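PDB 3TEB: Endonuclease/exonuclease/phosphatase from Leptotrichia buccalis C-1013-b, which probably acts as a metal-dependent hydrolase of the DNase I-like superfamily, cleaving phosphodiester or related phosphate ester bonds. Local coordinates for residues 6-11 with 258-263; 142-147 with 156-161; 179-184 with 228-233. All coordinates share one frame; numbering follows the deposited sequence.

Interaction 1 of 3, residues 6-11 with 258-263; sequences ILTVNV and FGIEVK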
loop_
_atom_site.group_PDB
_atom_site.type_symbol
_atom_site.label_atom_id
_atom_site.label_comp_id
_atom_site.label_asym_id
_atom_site.label_seq_id
_atom_site.Cartn_x
_atom_site.Cartn_y
_atom_site.Cartn_z
ATOM N N ILE A 6 2.541 5.373 -9.843
ATOM C CA ILE A 6 2.432 4.764 -8.526
ATOM C C ILE A 6 1.491 3.545 -8.584
ATOM O O ILE A 6 0.512 3.562 -9.333
ATOM C CB ILE A 6 1.818 5.783 -7.571
ATOM C CG1 ILE A 6 2.856 6.741 -7.078
ATOM C CG2 ILE A 6 1.236 5.133 -6.333
ATOM C CD1 ILE A 6 2.278 7.576 -5.983
ATOM N N LEU A 7 1.776 2.508 -7.786
ATOM C CA LEU A 7 0.895 1.347 -7.632
ATOM C C LEU A 7 0.727 0.986 -6.157
ATOM O O LEU A 7 1.691 1.021 -5.388
ATOM C CB LEU A 7 1.470 0.157 -8.394
ATOM C CG LEU A 7 1.008 -1.264 -8.061
ATOM C CD1 LEU A 7 -0.383 -1.528 -8.575
ATOM C CD2 LEU A 7 1.964 -2.254 -8.653
ATOM N N THR A 8 -0.496 0.643 -5.760
ATOM C CA THR A 8 -0.751 0.124 -4.407
ATOM C C THR A 8 -1.564 -1.165 -4.476
ATOM O O THR A 8 -2.527 -1.258 -5.234
ATOM C CB THR A 8 -1.461 1.150 -3.468
ATOM O OG1 THR A 8 -1.585 0.593 -2.152
ATOM C CG2 THR A 8 -2.863 1.498 -3.974
ATOM N N VAL A 9 -1.187 -2.161 -3.688
ATOM C CA VAL A 9 -1.844 -3.454 -3.778
ATOM C C VAL A 9 -1.728 -4.238 -2.474
ATOM O O VAL A 9 -0.635 -4.443 -1.945
ATOM C CB VAL A 9 -1.353 -4.254 -5.033
ATOM C CG1 VAL A 9 0.149 -4.384 -5.063
ATOM C CG2 VAL A 9 -1.997 -5.591 -5.099
ATOM N N ASN A 10 -2.881 -4.628 -1.941
ATOM C CA ASN A 10 -2.946 -5.538 -0.801
ATOM C C ASN A 10 -2.708 -6.927 -1.350
ATOM O O ASN A 10 -3.521 -7.425 -2.123
ATOM C CB ASN A 10 -4.326 -5.454 -0.159
ATOM C CG ASN A 10 -4.489 -6.400 1.011
ATOM O OD1 ASN A 10 -4.103 -7.575 0.945
ATOM N ND2 ASN A 10 -5.090 -5.895 2.096
ATOM N N VAL A 11 -1.598 -7.557 -0.994
ATOM C CA VAL A 11 -1.184 -8.734 -1.768
ATOM C C VAL A 11 -1.650 -10.069 -1.205
ATOM O O VAL A 11 -1.414 -11.121 -1.812
ATOM C CB VAL A 11 0.335 -8.760 -2.041
ATOM C CG1 VAL A 11 0.671 -7.786 -3.159
ATOM C CG2 VAL A 11 1.131 -8.482 -0.764
ATOM N N PHE A 258 -8.006 -5.911 -5.661
ATOM C CA PHE A 258 -7.329 -5.426 -6.866
ATOM C C PHE A 258 -6.441 -4.239 -6.498
ATOM O O PHE A 258 -6.606 -3.617 -5.434
ATOM C CB PHE A 258 -8.314 -5.005 -7.950
ATOM C CG PHE A 258 -9.460 -5.951 -8.148
ATOM C CD1 PHE A 258 -9.264 -7.333 -8.147
ATOM C CD2 PHE A 258 -10.746 -5.457 -8.369
ATOM C CE1 PHE A 258 -10.335 -8.200 -8.338
ATOM C CE2 PHE A 258 -11.813 -6.312 -8.567
ATOM C CZ PHE A 258 -11.612 -7.684 -8.550
ATOM N N GLY A 259 -5.495 -3.923 -7.376
ATOM C CA GLY A 259 -4.565 -2.830 -7.104
ATOM C C GLY A 259 -4.985 -1.544 -7.778
ATOM O O GLY A 259 -5.756 -1.571 -8.735
ATOM N N ILE A 260 -4.484 -0.421 -7.272
ATOM C CA ILE A 260 -4.706 0.887 -7.880
ATOM C C ILE A 260 -3.403 1.386 -8.451
ATOM O O ILE A 260 -2.339 1.277 -7.836
ATOM C CB ILE A 260 -5.245 1.931 -6.874
ATOM C CG1 ILE A 260 -6.640 1.558 -6.398
ATOM C CG2 ILE A 260 -5.303 3.319 -7.496
ATOM C CD1 ILE A 260 -7.059 2.345 -5.197
ATOM N N GLU A 261 -3.524 1.959 -9.633
ATOM C CA GLU A 261 -2.411 2.388 -10.418
ATOM C C GLU A 261 -2.696 3.838 -10.827
ATOM O O GLU A 261 -3.672 4.121 -11.522
ATOM C CB GLU A 261 -2.323 1.454 -11.614
ATOM C CG GLU A 261 -1.317 1.817 -12.671
ATOM C CD GLU A 261 -1.658 1.216 -14.045
ATOM O OE1 GLU A 261 -0.845 1.413 -14.986
ATOM O OE2 GLU A 261 -2.732 0.567 -14.190
ATOM N N VAL A 262 -1.843 4.757 -10.381
ATOM C CA VAL A 262 -2.091 6.193 -10.512
ATOM C C VAL A 262 -0.919 6.885 -11.204
ATOM O O VAL A 262 0.242 6.581 -10.912
ATOM C CB VAL A 262 -2.330 6.821 -9.105
ATOM C CG1 VAL A 262 -2.207 8.314 -9.136
ATOM C CG2 VAL A 262 -3.692 6.441 -8.575
ATOM N N LYS A 263 -1.223 7.808 -12.115
ATOM C CA LYS A 263 -0.190 8.612 -12.776
ATOM C C LYS A 263 -0.241 10.098 -12.348
ATOM O O LYS A 263 -1.264 10.761 -12.501
ATOM C CB LYS A 263 -0.284 8.455 -14.299
ATOM C CG LYS A 263 0.941 8.963 -15.049
ATOM C CD LYS A 263 0.689 9.032 -16.551
ATOM C CE LYS A 263 1.550 10.120 -17.200
ATOM N NZ LYS A 263 0.978 10.597 -18.506
#
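Thr8 lays its methyl group against Ile260, CG2 standing 3.8 Å from Ile260 CB, and the two side chains run side by side off the same face of the sheet. The threonine torsion explains the pairing: OG1 is anti to the backbone N (chi1 -176°), which leaves CG2 as the branch beside the isoleucine, while OG1 makes a weak hydrogen bond to Gln41. Ile6 and Val262 leave by this same face, and Ile231 of strand 225-233 packs against all four residues, so the face belongs to the core between the two sheets. Strands 6-10 and 259-263 run antiparallel, their axes at 172°. Ile6 and Val262 form one hydrogen-bonded pair, with Ile6 N 2.8 Å from Val262 O and the return bond from Val262 N to Ile6 O; Thr8 and Ile260 form the next, through Thr8 N to Ile260 O at 2.8 Å and Ile260 N to Thr8 O at 2.9 Å. Between them lies the non-hydrogen-bonded pair of Leu7 and Glu261, whose side chains take the other face. Leu7 turns CD1 back over the neighbouring strand, to 3.5 Å from Ile260 O. Glu261 extends away from the contact, and its carboxylate forms a salt bridge with Lys33. Further along, Val9 CB meets the bare CA of Gly259 at 4.1 Å. The chemistry is thus divided: backbone bonds fix the register, one face is almost wholly apolar, and the glutamate charge finds its partner outside the two strands, where the lysine would probably offset it.

Interaction 2 of 3, residues 142-147 with 156-161; sequences CHMNLP and KNIQTI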
loop_
_atom_site.group_PDB
_atom_site.type_symbol
_atom_site.label_atom_id
_atom_site.label_comp_id
_atom_site.label_asym_id
_atom_site.label_seq_id
_atom_site.Cartn_x
_atom_site.Cartn_y
_atom_site.Cartn_z
ATOM N N CYS A 142 -0.055 2.074 4.003
ATOM C CA CYS A 142 -0.962 1.977 5.141
ATOM C C CYS A 142 -1.934 0.849 4.995
ATOM O O CYS A 142 -2.433 0.590 3.898
ATOM C CB CYS A 142 -1.792 3.236 5.286
ATOM S SG CYS A 142 -0.929 4.726 4.853
ATOM N N HIS A 143 -2.218 0.197 6.119
ATOM C CA HIS A 143 -3.276 -0.789 6.198
ATOM C C HIS A 143 -4.021 -0.623 7.517
ATOM O O HIS A 143 -3.554 -1.073 8.567
ATOM C CB HIS A 143 -2.722 -2.205 6.032
ATOM C CG HIS A 143 -3.771 -3.267 6.111
ATOM N ND1 HIS A 143 -3.546 -4.485 6.703
ATOM C CD2 HIS A 143 -5.062 -3.275 5.705
ATOM C CE1 HIS A 143 -4.646 -5.212 6.631
ATOM N NE2 HIS A 143 -5.582 -4.500 6.031
HETATM N N MSE A 144 -5.184 0.022 7.437
HETATM C CA MSE A 144 -5.933 0.470 8.613
HETATM C C MSE A 144 -6.953 -0.548 9.075
HETATM O O MSE A 144 -7.286 -1.477 8.347
HETATM C CB MSE A 144 -6.658 1.789 8.324
HETATM C CG MSE A 144 -5.836 2.815 7.558
HETATM SE SE MSE A 144 -4.268 3.461 8.531
HETATM C CE MSE A 144 -5.194 4.411 9.949
ATOM N N ASN A 145 -7.456 -0.345 10.288
ATOM C CA ASN A 145 -8.536 -1.145 10.838
ATOM C C ASN A 145 -9.885 -0.710 10.271
ATOM O O ASN A 145 -9.980 0.346 9.627
ATOM C CB ASN A 145 -8.557 -1.015 12.360
ATOM C CG ASN A 145 -7.274 -1.491 13.003
ATOM O OD1 ASN A 145 -6.934 -2.672 12.942
ATOM N ND2 ASN A 145 -6.554 -0.571 13.631
ATOM N N LEU A 146 -10.925 -1.514 10.512
ATOM C CA LEU A 146 -12.288 -1.129 10.149
ATOM C C LEU A 146 -12.652 0.181 10.845
ATOM O O LEU A 146 -12.223 0.424 11.973
ATOM C CB LEU A 146 -13.282 -2.233 10.517
ATOM C CG LEU A 146 -13.132 -3.593 9.817
ATOM C CD1 LEU A 146 -13.953 -4.657 10.538
ATOM C CD2 LEU A 146 -13.489 -3.544 8.323
ATOM N N PRO A 147 -13.433 1.042 10.175
ATOM C CA PRO A 147 -13.781 2.341 10.757
ATOM C C PRO A 147 -14.564 2.189 12.054
ATOM O O PRO A 147 -14.396 2.985 12.975
ATOM C CB PRO A 147 -14.673 2.977 9.689
ATOM C CG PRO A 147 -14.377 2.225 8.438
ATOM C CD PRO A 147 -14.086 0.836 8.873
ATOM N N LYS A 156 -7.742 9.850 14.667
ATOM C CA LYS A 156 -6.515 9.937 15.458
ATOM C C LYS A 156 -5.337 9.248 14.776
ATOM O O LYS A 156 -4.240 9.797 14.692
ATOM C CB LYS A 156 -6.729 9.307 16.838
ATOM C CG LYS A 156 -7.310 10.230 17.920
ATOM C CD LYS A 156 -6.803 9.781 19.312
ATOM C CE LYS A 156 -7.560 10.435 20.474
ATOM N NZ LYS A 156 -8.928 9.848 20.645
ATOM N N ASN A 157 -5.577 8.036 14.294
ATOM C CA ASN A 157 -4.538 7.256 13.637
ATOM C C ASN A 157 -3.961 7.973 12.424
ATOM O O ASN A 157 -2.732 8.056 12.267
ATOM C CB ASN A 157 -5.064 5.873 13.251
ATOM C CG ASN A 157 -5.400 5.013 14.460
ATOM O OD1 ASN A 157 -5.109 5.375 15.600
ATOM N ND2 ASN A 157 -6.022 3.865 14.213
ATOM N N ILE A 158 -4.848 8.500 11.581
ATOM C CA ILE A 158 -4.415 9.253 10.414
ATOM C C ILE A 158 -3.623 10.499 10.840
ATOM O O ILE A 158 -2.579 10.806 10.252
ATOM C CB ILE A 158 -5.591 9.588 9.468
ATOM C CG1 ILE A 158 -6.059 8.317 8.760
ATOM C CG2 ILE A 158 -5.182 10.639 8.434
ATOM C CD1 ILE A 158 -7.285 8.485 7.939
ATOM N N GLN A 159 -4.098 11.186 11.879
ATOM C CA GLN A 159 -3.358 12.302 12.455
ATOM C C GLN A 159 -1.931 11.889 12.882
ATOM O O GLN A 159 -0.974 12.621 12.629
ATOM C CB GLN A 159 -4.129 12.945 13.617
ATOM C CG GLN A 159 -5.277 13.866 13.202
ATOM C CD GLN A 159 -4.864 14.974 12.201
ATOM O OE1 GLN A 159 -5.524 15.171 11.173
ATOM N NE2 GLN A 159 -3.778 15.695 12.508
ATOM N N THR A 160 -1.780 10.718 13.501
ATOM C CA THR A 160 -0.445 10.205 13.804
ATOM C C THR A 160 0.428 10.083 12.551
ATOM O O THR A 160 1.585 10.483 12.573
ATOM C CB THR A 160 -0.498 8.848 14.523
ATOM O OG1 THR A 160 -1.285 8.972 15.702
ATOM C CG2 THR A 160 0.894 8.373 14.909
ATOM N N ILE A 161 -0.112 9.527 11.467
ATOM C CA ILE A 161 0.668 9.406 10.241
ATOM C C ILE A 161 1.100 10.804 9.789
ATOM O O ILE A 161 2.297 11.077 9.597
ATOM C CB ILE A 161 -0.106 8.664 9.120
ATOM C CG1 ILE A 161 -0.366 7.208 9.521
ATOM C CG2 ILE A 161 0.666 8.695 7.810
ATOM C CD1 ILE A 161 -1.427 6.484 8.666
HETATM O O HOH W 1 -6.865 2.346 11.954
#
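Met144, a selenomethionine in the model, reaches the helix with the end of its side chain. Its methyl CE comes to 3.6 Å from Asn157 CB, the two side chains sliding past each other in opposite directions, and the same CE lies 4.2 Å from Ile158 CG1, where the side chains cross at about a right angle. With Ile161 the approach is tip to tip, Met144 SE lying 4.2 Å from Ile161 CD1. One residue thereby touches three positions of the helix, because its chain is bent at both chi2 (-64°) and chi3 (-67°) instead of running straight out. Cys142 adds a further apolar contact from the end of the strand, its SG standing 4.2 Å from Ile161 CD1.

No direct hydrogen bond joins the two segments; the polar link passes through a water. This water accepts from Asn157 ND2 at 2.8 Å and from the backbone Asn145 N at 3.2 Å, bridging the helix to the chain just past the strand. The amide of Asn157 thus faces the bridge while its CB serves the apolar patch.

Further out, Asn178 donates its ND2 to Met144 O, and Asn145 ND2 is bonded to Ser121 O, which together hold the loop after the strand. Leu173 of strand 170-174 touches both Cys142 and Ile161, and Ile191 of helix 185-192 touches Ile158. Strand 135-143, helix 154-162 and strand 170-174 make up a beta-alpha-beta crossover unit with its two strands parallel and paired, and this contact packs the helix against the end of the first strand and the loop that follows it.

Interaction 3 of 3, residues 179-184 with 228-233; sequences TDAIGN and LDYIFS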
loop_
_atom_site.group_PDB
_atom_site.type_symbol
_atom_site.label_atom_id
_atom_site.label_comp_id
_atom_site.label_asym_id
_atom_site.label_seq_id
_atom_site.Cartn_x
_atom_site.Cartn_y
_atom_site.Cartn_z
ATOM N N THR A 179 -12.531 0.920 4.092
ATOM C CA THR A 179 -13.636 1.875 4.110
ATOM C C THR A 179 -14.234 2.058 2.727
ATOM O O THR A 179 -13.551 2.488 1.805
ATOM C CB THR A 179 -13.169 3.234 4.635
ATOM O OG1 THR A 179 -12.658 3.074 5.959
ATOM C CG2 THR A 179 -14.315 4.209 4.682
ATOM N N ASP A 180 -15.511 1.736 2.586
ATOM C CA ASP A 180 -16.171 1.842 1.298
ATOM C C ASP A 180 -16.621 3.272 1.018
ATOM O O ASP A 180 -17.479 3.813 1.721
ATOM C CB ASP A 180 -17.361 0.885 1.229
ATOM C CG ASP A 180 -17.804 0.590 -0.206
ATOM O OD1 ASP A 180 -17.082 0.972 -1.162
ATOM O OD2 ASP A 180 -18.879 -0.037 -0.373
ATOM N N ALA A 181 -16.039 3.867 -0.022
ATOM C CA ALA A 181 -16.387 5.213 -0.475
ATOM C C ALA A 181 -17.837 5.310 -0.949
ATOM O O ALA A 181 -18.415 6.396 -1.018
ATOM C CB ALA A 181 -15.461 5.623 -1.578
ATOM N N ILE A 182 -18.410 4.158 -1.276
ATOM C CA ILE A 182 -19.786 4.067 -1.748
ATOM C C ILE A 182 -20.753 3.757 -0.581
ATOM O O ILE A 182 -21.716 4.509 -0.353
ATOM C CB ILE A 182 -19.918 3.021 -2.896
ATOM C CG1 ILE A 182 -18.641 3.002 -3.754
ATOM C CG2 ILE A 182 -21.160 3.306 -3.747
ATOM C CD1 ILE A 182 -18.572 1.887 -4.772
ATOM N N GLY A 183 -20.476 2.670 0.155
ATOM C CA GLY A 183 -21.301 2.223 1.298
ATOM C C GLY A 183 -21.232 3.116 2.532
ATOM O O GLY A 183 -22.204 3.798 2.870
ATOM N N ASN A 184 -20.086 3.116 3.210
ATOM C CA ASN A 184 -19.886 3.987 4.365
ATOM C C ASN A 184 -19.260 5.324 3.977
ATOM O O ASN A 184 -18.051 5.505 4.079
ATOM C CB ASN A 184 -19.046 3.294 5.442
ATOM C CG ASN A 184 -19.253 3.894 6.832
ATOM O OD1 ASN A 184 -19.621 5.073 6.988
ATOM N ND2 ASN A 184 -19.009 3.077 7.860
ATOM N N LEU A 228 -12.195 0.115 -1.380
ATOM C CA LEU A 228 -11.640 0.040 -0.037
ATOM C C LEU A 228 -10.196 0.517 0.029
ATOM O O LEU A 228 -9.690 0.870 1.102
ATOM C CB LEU A 228 -11.682 -1.399 0.445
ATOM C CG LEU A 228 -13.011 -2.068 0.767
ATOM C CD1 LEU A 228 -12.711 -3.359 1.519
ATOM C CD2 LEU A 228 -13.915 -1.172 1.604
ATOM N N ASP A 229 -9.531 0.486 -1.125
ATOM C CA ASP A 229 -8.129 0.877 -1.252
ATOM C C ASP A 229 -8.049 2.286 -1.832
ATOM O O ASP A 229 -8.904 2.682 -2.633
ATOM C CB ASP A 229 -7.397 -0.103 -2.175
ATOM C CG ASP A 229 -7.401 -1.545 -1.641
ATOM O OD1 ASP A 229 -8.439 -2.247 -1.777
ATOM O OD2 ASP A 229 -6.350 -1.984 -1.111
ATOM N N TYR A 230 -7.032 3.049 -1.434
ATOM C CA TYR A 230 -6.911 4.431 -1.897
ATOM C C TYR A 230 -5.488 4.900 -2.100
ATOM O O TYR A 230 -4.538 4.265 -1.660
ATOM C CB TYR A 230 -7.552 5.391 -0.901
ATOM C CG TYR A 230 -8.989 5.122 -0.562
ATOM C CD1 TYR A 230 -10.015 5.734 -1.275
ATOM C CD2 TYR A 230 -9.327 4.277 0.493
ATOM C CE1 TYR A 230 -11.345 5.507 -0.955
ATOM C CE2 TYR A 230 -10.650 4.037 0.821
ATOM C CZ TYR A 230 -11.654 4.659 0.097
ATOM O OH TYR A 230 -12.967 4.426 0.423
ATOM N N ILE A 231 -5.368 6.039 -2.768
ATOM C CA ILE A 231 -4.152 6.826 -2.755
ATOM C C ILE A 231 -4.534 8.280 -2.429
ATOM O O ILE A 231 -5.113 8.984 -3.255
ATOM C CB ILE A 231 -3.357 6.662 -4.066
ATOM C CG1 ILE A 231 -2.711 5.280 -4.089
ATOM C CG2 ILE A 231 -2.255 7.707 -4.176
ATOM C CD1 ILE A 231 -2.380 4.783 -5.451
ATOM N N PHE A 232 -4.240 8.694 -1.198
ATOM C CA PHE A 232 -4.536 10.037 -0.715
ATOM C C PHE A 232 -3.306 10.921 -0.809
ATOM O O PHE A 232 -2.176 10.437 -0.926
ATOM C CB PHE A 232 -5.001 10.006 0.746
ATOM C CG PHE A 232 -6.294 9.281 0.964
ATOM C CD1 PHE A 232 -7.481 9.762 0.421
ATOM C CD2 PHE A 232 -6.332 8.127 1.730
ATOM C CE1 PHE A 232 -8.684 9.083 0.622
ATOM C CE2 PHE A 232 -7.525 7.449 1.944
ATOM C CZ PHE A 232 -8.705 7.925 1.384
ATOM N N SER A 233 -3.541 12.223 -0.715
ATOM C CA SER A 233 -2.515 13.236 -0.839
ATOM C C SER A 233 -2.810 14.321 0.194
ATOM O O SER A 233 -3.976 14.556 0.512
ATOM C CB SER A 233 -2.596 13.819 -2.245
ATOM O OG SER A 233 -1.455 14.598 -2.547
#
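The loop that leads from strand 170-174 to helix 185-192 folds against strand 225-233, near the magnesium site, and Tyr230 receives it. The tyrosine OH donates a hydrogen bond to Thr179 O, its modelled length doubtfully short, with the carbonyl oxygen lying at the ring edge, in its plane. Ala181 also meets the ring near its plane, CB standing 3.4 Å from Tyr230 OH and 4.2 Å from Tyr230 CE1. Phe232 CZ lies over one face of the ring, nearer its rim than its centre. A phenylalanine in place of Tyr230 would probably leave the Thr179 carbonyl without its hydroxyl mate and the loop less firmly held to the strand.

Leu228 CD2 lies on the peptide joining Thr179 and Asp180, 3.4 Å from Thr179 C and 3.5 Å from Asp180 N. The carboxylate of Asp180 ties the loop to the strand through OD1, which accepts from Arg227 N; weak bonds from Ile182 N to OD1 and from Gly183 N to OD2 stay within the loop.

Asn184 ends the loop as the N-cap of helix 185-192, its OD1 accepting from Ala187 N. Thr179 packs on Ala187 and Tyr188 of that helix, Phe232 on Ile191 and Leu192, and Ile231 reaches back to Ile172 and Met174 of strand 170-174.

In the fold
From the N terminus, the chain enters strand 4-10, whose partner is strand 259-264 near the C terminus; interaction 1 therefore closes a loop that takes in nearly the whole protein. Nested inside it, interaction 2 closes a short local loop between strand 135-143 and helix 154-162. Interaction 3, also inside the loop of interaction 1 and in series with interaction 2, closes the loop from 179-184 to strand 225-233. Both reach the same sheet, through strands 135-143 and 225-233, and meet where Pro147 packs on Thr179. Interaction 1 lies in the other sheet, and Ile231 bridges the two through its packing on residues of 6-11 and 258-263. The principle illustrated is the two-sheet core of the DNase I-like fold, with helices packed outside it.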